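Local structure of TfuA domain-containing protein (6XP8) at residues 71-79 with 199-210; 106-114 with 125-133. The protein takes part in peptide backbone thioamidation in Methanosarcina acetivorans, probably as a partner of a YcaO enzyme. All blocks are in the same frame, centred on the assembly; numbering follows the deposited sequence.

Contact 1 of 2, residues 71-79 with 199-210; sequences KVVGGASMG and KRQDAVLVLETV
Val73 and Ala76 pack against the helical residues 199-210, which lie across one face of the parallel sheet in the alpha/beta part of TfuA and run nearly antiparallel to strand 71-74, at 162° with the axes 8.5 Å apart. The packing is tightest beyond the strand, where the chain turns toward helix 78-86. Ala76 CB sits 3.4 Å from Lys199 O, and Asp202 CB and the backbone N of Ala203 also border this methyl. One turn on, Val206 CG2 lies 3.6 Å from both Gly75 N and Gly75 CA, directly against the backbone. Toward the start of the strand the contact is looser. There Val73 CG1, anti to its own N (chi1 -178°), reaches Val206 CG1 at 4.0 Å and Thr209 CG2 at 3.9 Å, while Val210 CG2, next along the helix, lies 4.1 Å from Val73 CB. Of the residues that touch, Thr209 alone is partly exposed, and it marks the looser edge. At the N-terminal end of 199-210 the Lys199 chain bends at chi3 (99°), bringing its ammonium to Ser77 and also to Val112 O. With a methionine here the ammonium is gone, and the 106-114 loop would probably be less firmly held to the helix. Asp202 has its polar partners on another side: OD1 accepts from Lys96 N and OD2 from Val97 N, and a water joins OD2 to Ala76 N. The direct polar link across the contact is Lys199 NZ donating to Ser77 OG over 2.7 Å.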
ATOM      1  N   LYS A  71      -0.314   3.422 -20.640  1.00 18.05           N
ATOM      2  CA  LYS A  71      -0.769   4.204 -19.498  1.00 18.52           C
ATOM      3  C   LYS A  71      -0.321   3.484 -18.230  1.00 17.45           C
ATOM      4  O   LYS A  71      -0.427   2.263 -18.141  1.00 17.79           O
ATOM      5  CB  LYS A  71      -2.289   4.386 -19.525  1.00 20.12           C
ATOM      6  CG  LYS A  71      -2.807   4.942 -20.845  1.00 22.29           C
ATOM      7  CD  LYS A  71      -4.133   5.667 -20.684  1.00 24.22           C
ATOM      8  CE  LYS A  71      -4.496   6.449 -21.943  1.00 25.50           C
ATOM      9  NZ  LYS A  71      -3.533   7.545 -22.251  1.00 27.48           N
ATOM     10  N   VAL A  72       0.224   4.237 -17.278  1.00 16.38           N
ATOM     11  CA  VAL A  72       0.699   3.658 -16.015  1.00 15.82           C
ATOM     12  C   VAL A  72      -0.030   4.338 -14.858  1.00 15.48           C
ATOM     13  O   VAL A  72       0.039   5.561 -14.702  1.00 15.73           O
ATOM     14  CB  VAL A  72       2.244   3.752 -15.848  1.00 15.63           C
ATOM     15  CG1 VAL A  72       2.700   3.032 -14.577  1.00 15.42           C
ATOM     16  CG2 VAL A  72       2.966   3.152 -17.055  1.00 15.61           C
ATOM     17  N   VAL A  73      -0.722   3.521 -14.062  1.00 15.48           N
ATOM     18  CA  VAL A  73      -1.462   3.963 -12.879  1.00 15.40           C
ATOM     19  C   VAL A  73      -0.761   3.378 -11.665  1.00 15.16           C
ATOM     20  O   VAL A  73      -0.368   2.214 -11.679  1.00 15.10           O
ATOM     21  CB  VAL A  73      -2.938   3.482 -12.901  1.00 15.66           C
ATOM     22  CG1 VAL A  73      -3.720   4.000 -11.689  1.00 15.81           C
ATOM     23  CG2 VAL A  73      -3.624   3.915 -14.181  1.00 15.89           C
ATOM     24  N   GLY A  74      -0.594   4.201 -10.630  1.00 14.37           N
ATOM     25  CA  GLY A  74      -0.057   3.740  -9.356  1.00 14.12           C
ATOM     26  C   GLY A  74      -0.848   4.214  -8.159  1.00 13.70           C
ATOM     27  O   GLY A  74      -1.408   5.309  -8.170  1.00 13.56           O
ATOM     28  N   GLY A  75      -0.894   3.371  -7.129  1.00 13.27           N
ATOM     29  CA  GLY A  75      -1.449   3.736  -5.832  1.00 13.34           C
ATOM     30  C   GLY A  75      -1.192   2.683  -4.772  1.00 13.21           C
ATOM     31  O   GLY A  75      -0.611   1.617  -5.055  1.00 13.53           O
ATOM     32  N   ALA A  76      -1.640   2.996  -3.553  1.00 13.06           N
ATOM     33  CA  ALA A  76      -1.614   2.112  -2.363  1.00 13.09           C
ATOM     34  C   ALA A  76      -0.240   1.887  -1.721  1.00 13.28           C
ATOM     35  O   ALA A  76      -0.061   2.132  -0.522  1.00 13.52           O
ATOM     36  CB  ALA A  76      -2.324   0.781  -2.623  1.00 13.41           C
ATOM     37  N   SER A  77       0.718   1.421  -2.519  1.00 13.14           N
ATOM     38  CA  SER A  77       1.994   0.954  -1.993  1.00 13.31           C
ATOM     39  C   SER A  77       3.150   1.465  -2.855  1.00 13.16           C
ATOM     40  O   SER A  77       3.346   2.678  -2.937  1.00 13.10           O
ATOM     41  CB  SER A  77       1.971  -0.573  -1.888  1.00 13.48           C
ATOM     42  OG  SER A  77       2.951  -1.040  -0.976  1.00 13.93           O
ATOM     43  N   MET A  78       3.907   0.563  -3.492  1.00 13.18           N
ATOM     44  CA  MET A  78       4.955   0.983  -4.437  1.00 13.33           C
ATOM     45  C   MET A  78       4.395   1.893  -5.538  1.00 13.02           C
ATOM     46  O   MET A  78       5.061   2.842  -5.964  1.00 12.64           O
ATOM     47  CB  MET A  78       5.722  -0.216  -5.029  1.00 13.64           C
ATOM     48  CG  MET A  78       6.779   0.149  -6.075  1.00 14.22           C
ATOM     49  SD  MET A  78       8.051   1.299  -5.493  1.00 15.00           S
ATOM     50  CE  MET A  78       9.355   0.175  -5.001  1.00 14.61           C
ATOM     51  N   GLY A  79       3.165   1.624  -5.973  1.00 12.98           N
ATOM     52  CA  GLY A  79       2.516   2.465  -6.982  1.00 13.18           C
ATOM     53  C   GLY A  79       2.278   3.889  -6.509  1.00 13.24           C
ATOM     54  O   GLY A  79       2.380   4.835  -7.293  1.00 13.15           O
ATOM     55  N   LYS A 199      -4.609   0.811   2.453  1.00 15.11           N
ATOM     56  CA  LYS A 199      -3.930   0.152   1.331  1.00 14.85           C
ATOM     57  C   LYS A 199      -4.913  -0.606   0.444  1.00 14.61           C
ATOM     58  O   LYS A 199      -4.840  -0.494  -0.780  1.00 13.74           O
ATOM     59  CB  LYS A 199      -2.814  -0.768   1.815  1.00 15.40           C
ATOM     60  CG  LYS A 199      -1.614  -0.020   2.369  1.00 15.53           C
ATOM     61  CD  LYS A 199      -0.408  -0.945   2.432  1.00 16.07           C
ATOM     62  CE  LYS A 199       0.530  -0.751   1.260  1.00 16.09           C
ATOM     63  NZ  LYS A 199       1.679  -1.700   1.348  1.00 15.98           N
ATOM     64  N   ARG A 200      -5.844  -1.339   1.060  1.00 14.57           N
ATOM     65  CA  ARG A 200      -6.860  -2.084   0.310  1.00 14.85           C
ATOM     66  C   ARG A 200      -7.809  -1.149  -0.439  1.00 14.61           C
ATOM     67  O   ARG A 200      -8.148  -1.398  -1.597  1.00 15.25           O
ATOM     68  CB  ARG A 200      -7.660  -2.992   1.246  1.00 15.22           C
ATOM     69  CG  ARG A 200      -8.671  -3.872   0.536  1.00 16.23           C
ATOM     70  CD  ARG A 200      -9.504  -4.678   1.522  1.00 16.84           C
ATOM     71  NE  ARG A 200     -10.343  -5.646   0.813  1.00 18.09           N
ATOM     72  CZ  ARG A 200      -9.940  -6.854   0.425  1.00 18.57           C
ATOM     73  NH1 ARG A 200      -8.703  -7.272   0.685  1.00 18.92           N
ATOM     74  NH2 ARG A 200     -10.781  -7.651  -0.224  1.00 19.76           N
ATOM     75  N   GLN A 201      -8.230  -0.070   0.221  1.00 14.51           N
ATOM     76  CA  GLN A 201      -9.167   0.875  -0.390  1.00 14.25           C
ATOM     77  C   GLN A 201      -8.515   1.601  -1.552  1.00 14.06           C
ATOM     78  O   GLN A 201      -9.139   1.786  -2.593  1.00 13.60           O
ATOM     79  CB  GLN A 201      -9.742   1.852   0.640  1.00 15.22           C
ATOM     80  CG  GLN A 201     -10.689   1.151   1.615  1.00 16.35           C
ATOM     81  CD  GLN A 201     -11.219   2.056   2.706  1.00 17.76           C
ATOM     82  OE1 GLN A 201     -10.467   2.829   3.312  1.00 19.40           O
ATOM     83  NE2 GLN A 201     -12.519   1.955   2.979  1.00 17.87           N
ATOM     84  N   ASP A 202      -7.246   1.970  -1.377  1.00 13.78           N
ATOM     85  CA  ASP A 202      -6.492   2.585  -2.462  1.00 13.93           C
ATOM     86  C   ASP A 202      -6.263   1.617  -3.612  1.00 13.61           C
ATOM     87  O   ASP A 202      -6.332   2.029  -4.774  1.00 13.41           O
ATOM     88  CB  ASP A 202      -5.151   3.107  -1.964  1.00 14.27           C
ATOM     89  CG  ASP A 202      -5.249   4.457  -1.301  1.00 14.81           C
ATOM     90  OD1 ASP A 202      -6.370   4.963  -1.032  1.00 15.87           O
ATOM     91  OD2 ASP A 202      -4.168   5.015  -1.045  1.00 15.27           O
ATOM     92  N   ALA A 203      -5.976   0.353  -3.283  1.00 13.29           N
ATOM     93  CA  ALA A 203      -5.797  -0.711  -4.288  1.00 13.45           C
ATOM     94  C   ALA A 203      -7.034  -0.862  -5.174  1.00 13.37           C
ATOM     95  O   ALA A 203      -6.918  -0.951  -6.395  1.00 13.54           O
ATOM     96  CB  ALA A 203      -5.443  -2.038  -3.627  1.00 13.48           C
ATOM     97  N   VAL A 204      -8.211  -0.876  -4.552  1.00 13.31           N
ATOM     98  CA  VAL A 204      -9.483  -0.905  -5.279  1.00 13.45           C
ATOM     99  C   VAL A 204      -9.629   0.303  -6.220  1.00 13.46           C
ATOM    100  O   VAL A 204     -10.044   0.146  -7.369  1.00 13.40           O
ATOM    101  CB  VAL A 204     -10.681  -1.097  -4.320  1.00 13.46           C
ATOM    102  CG1 VAL A 204     -12.014  -0.938  -5.042  1.00 14.04           C
ATOM    103  CG2 VAL A 204     -10.608  -2.486  -3.702  1.00 13.60           C
ATOM    104  N   LEU A 205      -9.239   1.487  -5.743  1.00 13.56           N
ATOM    105  CA  LEU A 205      -9.220   2.687  -6.585  1.00 13.60           C
ATOM    106  C   LEU A 205      -8.311   2.557  -7.811  1.00 13.51           C
ATOM    107  O   LEU A 205      -8.673   3.037  -8.885  1.00 13.86           O
ATOM    108  CB  LEU A 205      -8.879   3.944  -5.772  1.00 13.99           C
ATOM    109  CG  LEU A 205      -9.910   4.500  -4.783  1.00 14.51           C
ATOM    110  CD1 LEU A 205      -9.320   5.704  -4.067  1.00 15.18           C
ATOM    111  CD2 LEU A 205     -11.226   4.858  -5.460  1.00 15.21           C
ATOM    112  N   VAL A 206      -7.163   1.890  -7.658  1.00 13.32           N
ATOM    113  CA  VAL A 206      -6.263   1.617  -8.795  1.00 13.36           C
ATOM    114  C   VAL A 206      -6.975   0.736  -9.825  1.00 13.63           C
ATOM    115  O   VAL A 206      -6.964   1.040 -11.022  1.00 14.23           O
ATOM    116  CB  VAL A 206      -4.913   0.992  -8.361  1.00 13.00           C
ATOM    117  CG1 VAL A 206      -4.053   0.652  -9.570  1.00 13.08           C
ATOM    118  CG2 VAL A 206      -4.160   1.937  -7.437  1.00 13.12           C
ATOM    119  N   LEU A 207      -7.612  -0.331  -9.341  1.00 14.01           N
ATOM    120  CA  LEU A 207      -8.362  -1.264 -10.192  1.00 14.47           C
ATOM    121  C   LEU A 207      -9.447  -0.549 -10.987  1.00 14.96           C
ATOM    122  O   LEU A 207      -9.591  -0.778 -12.188  1.00 15.20           O
ATOM    123  CB  LEU A 207      -8.965  -2.397  -9.355  1.00 14.53           C
ATOM    124  CG  LEU A 207      -8.000  -3.330  -8.614  1.00 14.41           C
ATOM    125  CD1 LEU A 207      -8.805  -4.374  -7.866  1.00 14.57           C
ATOM    126  CD2 LEU A 207      -6.969  -3.991  -9.536  1.00 14.59           C
ATOM    127  N   GLU A 208     -10.167   0.351 -10.319  1.00 15.85           N
ATOM    128  CA  GLU A 208     -11.265   1.098 -10.939  1.00 17.12           C
ATOM    129  C   GLU A 208     -10.757   2.114 -11.964  1.00 17.10           C
ATOM    130  O   GLU A 208     -11.399   2.312 -12.997  1.00 17.20           O
ATOM    131  CB  GLU A 208     -12.170   1.726  -9.868  1.00 18.77           C
ATOM    132  CG  GLU A 208     -12.921   0.653  -9.076  1.00 21.13           C
ATOM    133  CD  GLU A 208     -13.721   1.152  -7.883  1.00 22.70           C
ATOM    134  OE1 GLU A 208     -13.356   2.169  -7.251  1.00 23.68           O
ATOM    135  OE2 GLU A 208     -14.726   0.482  -7.553  1.00 24.32           O
ATOM    136  N   THR A 209      -9.599   2.722 -11.686  1.00 16.45           N
ATOM    137  CA  THR A 209      -8.929   3.643 -12.625  1.00 16.97           C
ATOM    138  C   THR A 209      -8.433   2.903 -13.873  1.00 16.93           C
ATOM    139  O   THR A 209      -8.647   3.370 -15.003  1.00 17.11           O
ATOM    140  CB  THR A 209      -7.780   4.428 -11.941  1.00 17.27           C
ATOM    141  OG1 THR A 209      -8.319   5.189 -10.858  1.00 18.46           O
ATOM    142  CG2 THR A 209      -7.102   5.394 -12.909  1.00 17.31           C
ATOM    143  N   VAL A 210      -7.789   1.753 -13.660  1.00 16.77           N
ATOM    144  CA  VAL A 210      -7.332   0.892 -14.760  1.00 17.31           C
ATOM    145  C   VAL A 210      -8.529   0.457 -15.621  1.00 17.79           C
ATOM    146  O   VAL A 210      -8.468   0.531 -16.851  1.00 17.93           O
ATOM    147  CB  VAL A 210      -6.504  -0.317 -14.248  1.00 16.75           C
ATOM    148  CG1 VAL A 210      -6.215  -1.301 -15.371  1.00 16.65           C
ATOM    149  CG2 VAL A 210      -5.192   0.156 -13.633  1.00 16.80           C
TER
HETATM  150  O   HOH W   1      -2.637   5.683  -3.075  1.00 15.08           O

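Contact 2 of 2, residues 106-114 with 125-133; sequences IESDDEVAV and SVPLVNIRE
Glu111 O accepts a hydrogen bond from Val129 N at 3.0 Å, tying a short 3-10 turn, residues 109-111, to the first turn of helix 128-140. The donor lies in the carbonyl plane, with a C=O...N angle of 158°. Leu128 N donates to a water, which in turn donates to Asp110 O and Ala113 O, so the start of the helix is held to the loop both directly and through solvent. A second water joins Ala113 O, Ser125 OG and Val126 O on the Ser125 side of Pro127, the N-cap residue, where the segments begin to part; Ser125 OG is also hydrogen-bonded to Ser115 N.

Among the side chains, Glu111 and Arg132 form a bidentate, side-on salt bridge. The arginine presents NE and NH2, one to each carboxylate oxygen: NE to OE1 and NH2 to OE2 of Glu111 are both 2.8 Å, and each oxygen is met on its syn side. The two planes are 29° apart, and the two bonds should limit rotation of either group. A bend at chi2 (-68°) folds the glutamate over Leu128, whose CD2 lies 3.6 Å from Glu111 OE2. Both Val129 methyls lie against Glu111 O, CG1 at 3.5 Å and CG2 at 3.7 Å; CG1 also meets Ile106 CD1 and CG2 meets Val112 CG1. Asp110 turns its carboxylate to Arg164. At the far end Val114 lies alongside the proline ring, its CG1 3.6 Å from Pro127 CD.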
ATOM      1  N   ILE A 106       3.423  12.355   4.206  1.00 20.51           N
ATOM      2  CA  ILE A 106       4.283  11.231   4.586  1.00 20.13           C
ATOM      3  C   ILE A 106       5.496  11.211   3.650  1.00 19.94           C
ATOM      4  O   ILE A 106       5.459  11.817   2.572  1.00 19.45           O
ATOM      5  CB  ILE A 106       3.539   9.865   4.571  1.00 20.82           C
ATOM      6  CG1 ILE A 106       3.065   9.499   3.147  1.00 20.40           C
ATOM      7  CG2 ILE A 106       2.402   9.845   5.601  1.00 20.41           C
ATOM      8  CD1 ILE A 106       2.534   8.084   2.976  1.00 21.10           C
ATOM      9  N   GLU A 107       6.565  10.534   4.069  1.00 20.14           N
ATOM     10  CA  GLU A 107       7.730  10.292   3.203  1.00 20.39           C
ATOM     11  C   GLU A 107       8.422   8.966   3.511  1.00 19.40           C
ATOM     12  O   GLU A 107       8.348   8.460   4.638  1.00 18.78           O
ATOM     13  CB  GLU A 107       8.735  11.460   3.215  1.00 22.92           C
ATOM     14  CG  GLU A 107       9.286  11.847   4.575  1.00 25.63           C
ATOM     15  CD  GLU A 107      10.283  12.993   4.498  1.00 27.09           C
ATOM     16  OE1 GLU A 107       9.892  14.136   4.813  1.00 27.91           O
ATOM     17  OE2 GLU A 107      11.444  12.751   4.101  1.00 28.78           O
ATOM     18  N   SER A 108       9.082   8.435   2.479  1.00 19.16           N
ATOM     19  CA  SER A 108       9.824   7.155   2.480  1.00 18.47           C
ATOM     20  C   SER A 108       8.934   5.921   2.347  1.00 18.06           C
ATOM     21  O   SER A 108       7.745   5.943   2.707  1.00 18.25           O
ATOM     22  CB  SER A 108      10.775   7.009   3.681  1.00 18.94           C
ATOM     23  OG  SER A 108      10.112   6.415   4.791  1.00 19.40           O
ATOM     24  N   ASP A 109       9.538   4.846   1.841  1.00 17.35           N
ATOM     25  CA  ASP A 109       8.862   3.568   1.650  1.00 17.13           C
ATOM     26  C   ASP A 109       8.513   2.873   2.972  1.00 16.32           C
ATOM     27  O   ASP A 109       7.704   1.953   2.977  1.00 16.23           O
ATOM     28  CB  ASP A 109       9.650   2.633   0.705  1.00 18.12           C
ATOM     29  CG  ASP A 109      11.091   2.363   1.162  1.00 19.13           C
ATOM     30  OD1 ASP A 109      11.415   2.505   2.358  1.00 20.32           O
ATOM     31  OD2 ASP A 109      11.906   1.978   0.301  1.00 19.19           O
ATOM     32  N   ASP A 110       9.106   3.334   4.079  1.00 15.92           N
ATOM     33  CA  ASP A 110       8.778   2.787   5.405  1.00 16.13           C
ATOM     34  C   ASP A 110       7.286   2.914   5.749  1.00 15.69           C
ATOM     35  O   ASP A 110       6.758   2.130   6.547  1.00 15.98           O
ATOM     36  CB  ASP A 110       9.630   3.419   6.507  1.00 17.07           C
ATOM     37  CG  ASP A 110       9.436   2.728   7.855  1.00 18.33           C
ATOM     38  OD1 ASP A 110       9.735   1.522   7.951  1.00 19.32           O
ATOM     39  OD2 ASP A 110       8.971   3.394   8.799  1.00 19.11           O
ATOM     40  N   GLU A 111       6.615   3.887   5.138  1.00 15.40           N
ATOM     41  CA  GLU A 111       5.185   4.116   5.363  1.00 15.15           C
ATOM     42  C   GLU A 111       4.298   2.973   4.866  1.00 15.09           C
ATOM     43  O   GLU A 111       3.210   2.743   5.406  1.00 14.89           O
ATOM     44  CB  GLU A 111       4.741   5.442   4.727  1.00 15.41           C
ATOM     45  CG  GLU A 111       5.311   6.681   5.416  1.00 16.10           C
ATOM     46  CD  GLU A 111       4.766   6.908   6.821  1.00 16.57           C
ATOM     47  OE1 GLU A 111       3.600   6.526   7.101  1.00 16.56           O
ATOM     48  OE2 GLU A 111       5.506   7.494   7.648  1.00 16.99           O
ATOM     49  N   VAL A 112       4.779   2.259   3.848  1.00 14.50           N
ATOM     50  CA  VAL A 112       3.979   1.225   3.172  1.00 14.58           C
ATOM     51  C   VAL A 112       4.567  -0.194   3.211  1.00 14.43           C
ATOM     52  O   VAL A 112       3.856  -1.155   2.913  1.00 14.63           O
ATOM     53  CB  VAL A 112       3.643   1.618   1.712  1.00 14.07           C
ATOM     54  CG1 VAL A 112       2.571   2.696   1.680  1.00 13.83           C
ATOM     55  CG2 VAL A 112       4.883   2.074   0.949  1.00 13.93           C
ATOM     56  N   ALA A 113       5.848  -0.329   3.567  1.00 14.88           N
ATOM     57  CA  ALA A 113       6.516  -1.642   3.595  1.00 15.16           C
ATOM     58  C   ALA A 113       5.796  -2.649   4.505  1.00 15.64           C
ATOM     59  O   ALA A 113       5.385  -2.304   5.621  1.00 15.66           O
ATOM     60  CB  ALA A 113       7.966  -1.492   4.029  1.00 15.17           C
ATOM     61  N   VAL A 114       5.625  -3.871   3.997  1.00 16.16           N
ATOM     62  CA  VAL A 114       5.060  -5.003   4.757  1.00 16.83           C
ATOM     63  C   VAL A 114       5.853  -6.284   4.524  1.00 17.10           C
ATOM     64  O   VAL A 114       6.328  -6.544   3.411  1.00 17.26           O
ATOM     65  CB  VAL A 114       3.559  -5.294   4.446  1.00 17.18           C
ATOM     66  CG1 VAL A 114       2.659  -4.288   5.128  1.00 17.82           C
ATOM     67  CG2 VAL A 114       3.270  -5.340   2.948  1.00 17.63           C
ATOM     68  N   SER A 125       2.784  -8.615   8.326  1.00 19.19           N
ATOM     69  CA  SER A 125       2.773  -7.398   9.130  1.00 18.37           C
ATOM     70  C   SER A 125       1.750  -6.367   8.637  1.00 17.75           C
ATOM     71  O   SER A 125       1.087  -6.567   7.614  1.00 17.82           O
ATOM     72  CB  SER A 125       4.182  -6.801   9.197  1.00 17.91           C
ATOM     73  OG  SER A 125       4.574  -6.262   7.948  1.00 17.41           O
ATOM     74  N   VAL A 126       1.636  -5.271   9.386  1.00 17.54           N
ATOM     75  CA  VAL A 126       0.694  -4.188   9.115  1.00 17.40           C
ATOM     76  C   VAL A 126       1.470  -2.955   8.625  1.00 17.22           C
ATOM     77  O   VAL A 126       2.443  -2.548   9.274  1.00 17.00           O
ATOM     78  CB  VAL A 126      -0.132  -3.825  10.376  1.00 18.03           C
ATOM     79  CG1 VAL A 126      -1.143  -2.730  10.074  1.00 18.52           C
ATOM     80  CG2 VAL A 126      -0.847  -5.051  10.923  1.00 18.51           C
ATOM     81  N   PRO A 127       1.041  -2.354   7.490  1.00 17.13           N
ATOM     82  CA  PRO A 127       1.714  -1.146   7.013  1.00 16.89           C
ATOM     83  C   PRO A 127       1.452   0.036   7.935  1.00 16.91           C
ATOM     84  O   PRO A 127       0.359   0.148   8.508  1.00 16.59           O
ATOM     85  CB  PRO A 127       1.079  -0.907   5.644  1.00 17.43           C
ATOM     86  CG  PRO A 127      -0.280  -1.505   5.758  1.00 17.60           C
ATOM     87  CD  PRO A 127      -0.150  -2.679   6.675  1.00 17.18           C
ATOM     88  N   LEU A 128       2.459   0.890   8.080  1.00 16.02           N
ATOM     89  CA  LEU A 128       2.363   2.083   8.909  1.00 15.98           C
ATOM     90  C   LEU A 128       1.183   2.990   8.545  1.00 15.89           C
ATOM     91  O   LEU A 128       0.540   3.525   9.443  1.00 16.16           O
ATOM     92  CB  LEU A 128       3.684   2.863   8.896  1.00 15.80           C
ATOM     93  CG  LEU A 128       3.884   4.049   9.851  1.00 15.92           C
ATOM     94  CD1 LEU A 128       3.605   3.683  11.307  1.00 15.76           C
ATOM     95  CD2 LEU A 128       5.308   4.557   9.697  1.00 15.98           C
ATOM     96  N   VAL A 129       0.894   3.150   7.244  1.00 15.62           N
ATOM     97  CA  VAL A 129      -0.282   3.933   6.810  1.00 15.94           C
ATOM     98  C   VAL A 129      -1.615   3.433   7.388  1.00 15.76           C
ATOM     99  O   VAL A 129      -2.441   4.251   7.794  1.00 15.32           O
ATOM    100  CB  VAL A 129      -0.389   4.138   5.271  1.00 15.93           C
ATOM    101  CG1 VAL A 129       0.706   5.081   4.781  1.00 16.40           C
ATOM    102  CG2 VAL A 129      -0.374   2.818   4.515  1.00 16.17           C
ATOM    103  N   ASN A 130      -1.796   2.107   7.428  1.00 15.91           N
ATOM    104  CA  ASN A 130      -2.966   1.472   8.062  1.00 15.84           C
ATOM    105  C   ASN A 130      -2.985   1.732   9.574  1.00 16.14           C
ATOM    106  O   ASN A 130      -4.050   1.979  10.139  1.00 16.10           O
ATOM    107  CB  ASN A 130      -3.006  -0.045   7.800  1.00 16.17           C
ATOM    108  CG  ASN A 130      -3.527  -0.415   6.408  1.00 16.13           C
ATOM    109  OD1 ASN A 130      -3.595   0.410   5.496  1.00 16.35           O
ATOM    110  ND2 ASN A 130      -3.850  -1.692   6.236  1.00 16.20           N
ATOM    111  N   ILE A 131      -1.811   1.679  10.213  1.00 15.66           N
ATOM    112  CA  ILE A 131      -1.679   1.957  11.657  1.00 15.68           C
ATOM    113  C   ILE A 131      -2.080   3.408  11.951  1.00 15.73           C
ATOM    114  O   ILE A 131      -2.857   3.664  12.879  1.00 15.65           O
ATOM    115  CB  ILE A 131      -0.258   1.619  12.199  1.00 15.34           C
ATOM    116  CG1 ILE A 131      -0.004   0.106  12.129  1.00 15.61           C
ATOM    117  CG2 ILE A 131      -0.064   2.121  13.631  1.00 15.60           C
ATOM    118  CD1 ILE A 131       1.462  -0.299  12.182  1.00 15.55           C
ATOM    119  N   ARG A 132      -1.582   4.338  11.130  1.00 16.41           N
ATOM    120  CA  ARG A 132      -1.920   5.766  11.232  1.00 17.31           C
ATOM    121  C   ARG A 132      -3.436   5.989  11.214  1.00 17.95           C
ATOM    122  O   ARG A 132      -3.990   6.630  12.113  1.00 17.67           O
ATOM    123  CB  ARG A 132      -1.261   6.568  10.097  1.00 17.45           C
ATOM    124  CG  ARG A 132       0.252   6.722  10.207  1.00 18.03           C
ATOM    125  CD  ARG A 132       0.779   7.656   9.123  1.00 18.57           C
ATOM    126  NE  ARG A 132       2.237   7.816   9.160  1.00 18.83           N
ATOM    127  CZ  ARG A 132       2.907   8.629   9.979  1.00 19.35           C
ATOM    128  NH1 ARG A 132       2.272   9.375  10.886  1.00 19.56           N
ATOM    129  NH2 ARG A 132       4.234   8.690   9.898  1.00 18.96           N
ATOM    130  N   GLU A 133      -4.093   5.418  10.202  1.00 18.59           N
ATOM    131  CA  GLU A 133      -5.529   5.583   9.990  1.00 19.19           C
ATOM    132  C   GLU A 133      -6.383   4.859  11.030  1.00 19.29           C
ATOM    133  O   GLU A 133      -7.453   5.355  11.418  1.00 19.48           O
ATOM    134  CB  GLU A 133      -5.903   5.133   8.577  1.00 20.59           C
ATOM    135  CG  GLU A 133      -5.453   6.103   7.494  1.00 21.71           C
ATOM    136  CD  GLU A 133      -6.097   7.470   7.633  1.00 23.17           C
ATOM    137  OE1 GLU A 133      -7.310   7.589   7.363  1.00 25.45           O
ATOM    138  OE2 GLU A 133      -5.391   8.426   8.012  1.00 24.32           O
TER
HETATM  139  O   HOH W   2       5.070   0.090   7.033  1.00 16.40           O
HETATM  140  O   HOH W   3       4.699  -3.432   8.024  1.00 16.25           O

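In the fold
Contact 2 is nested within the long loop that contact 1 closes, and their centres lie about 16 Å apart, yet they meet at the first turn of the 199-210 segment. Lys199 is the shared residue: besides its bond in contact 1, its NZ lies 2.7 Å from Val112 O, and its backbone N lies 3.2 Å from Asn130 OD1, both probable hydrogen bonds. Its CD also packs on Pro127 CG at 3.4 Å. Val112 CG1 completes the junction by approaching Ala76 O. The sheet-covering helix 198-215 is thereby joined to the 106-114 loop and to the start of helix 128-140, linking the alpha/beta part of the chain to its helical part.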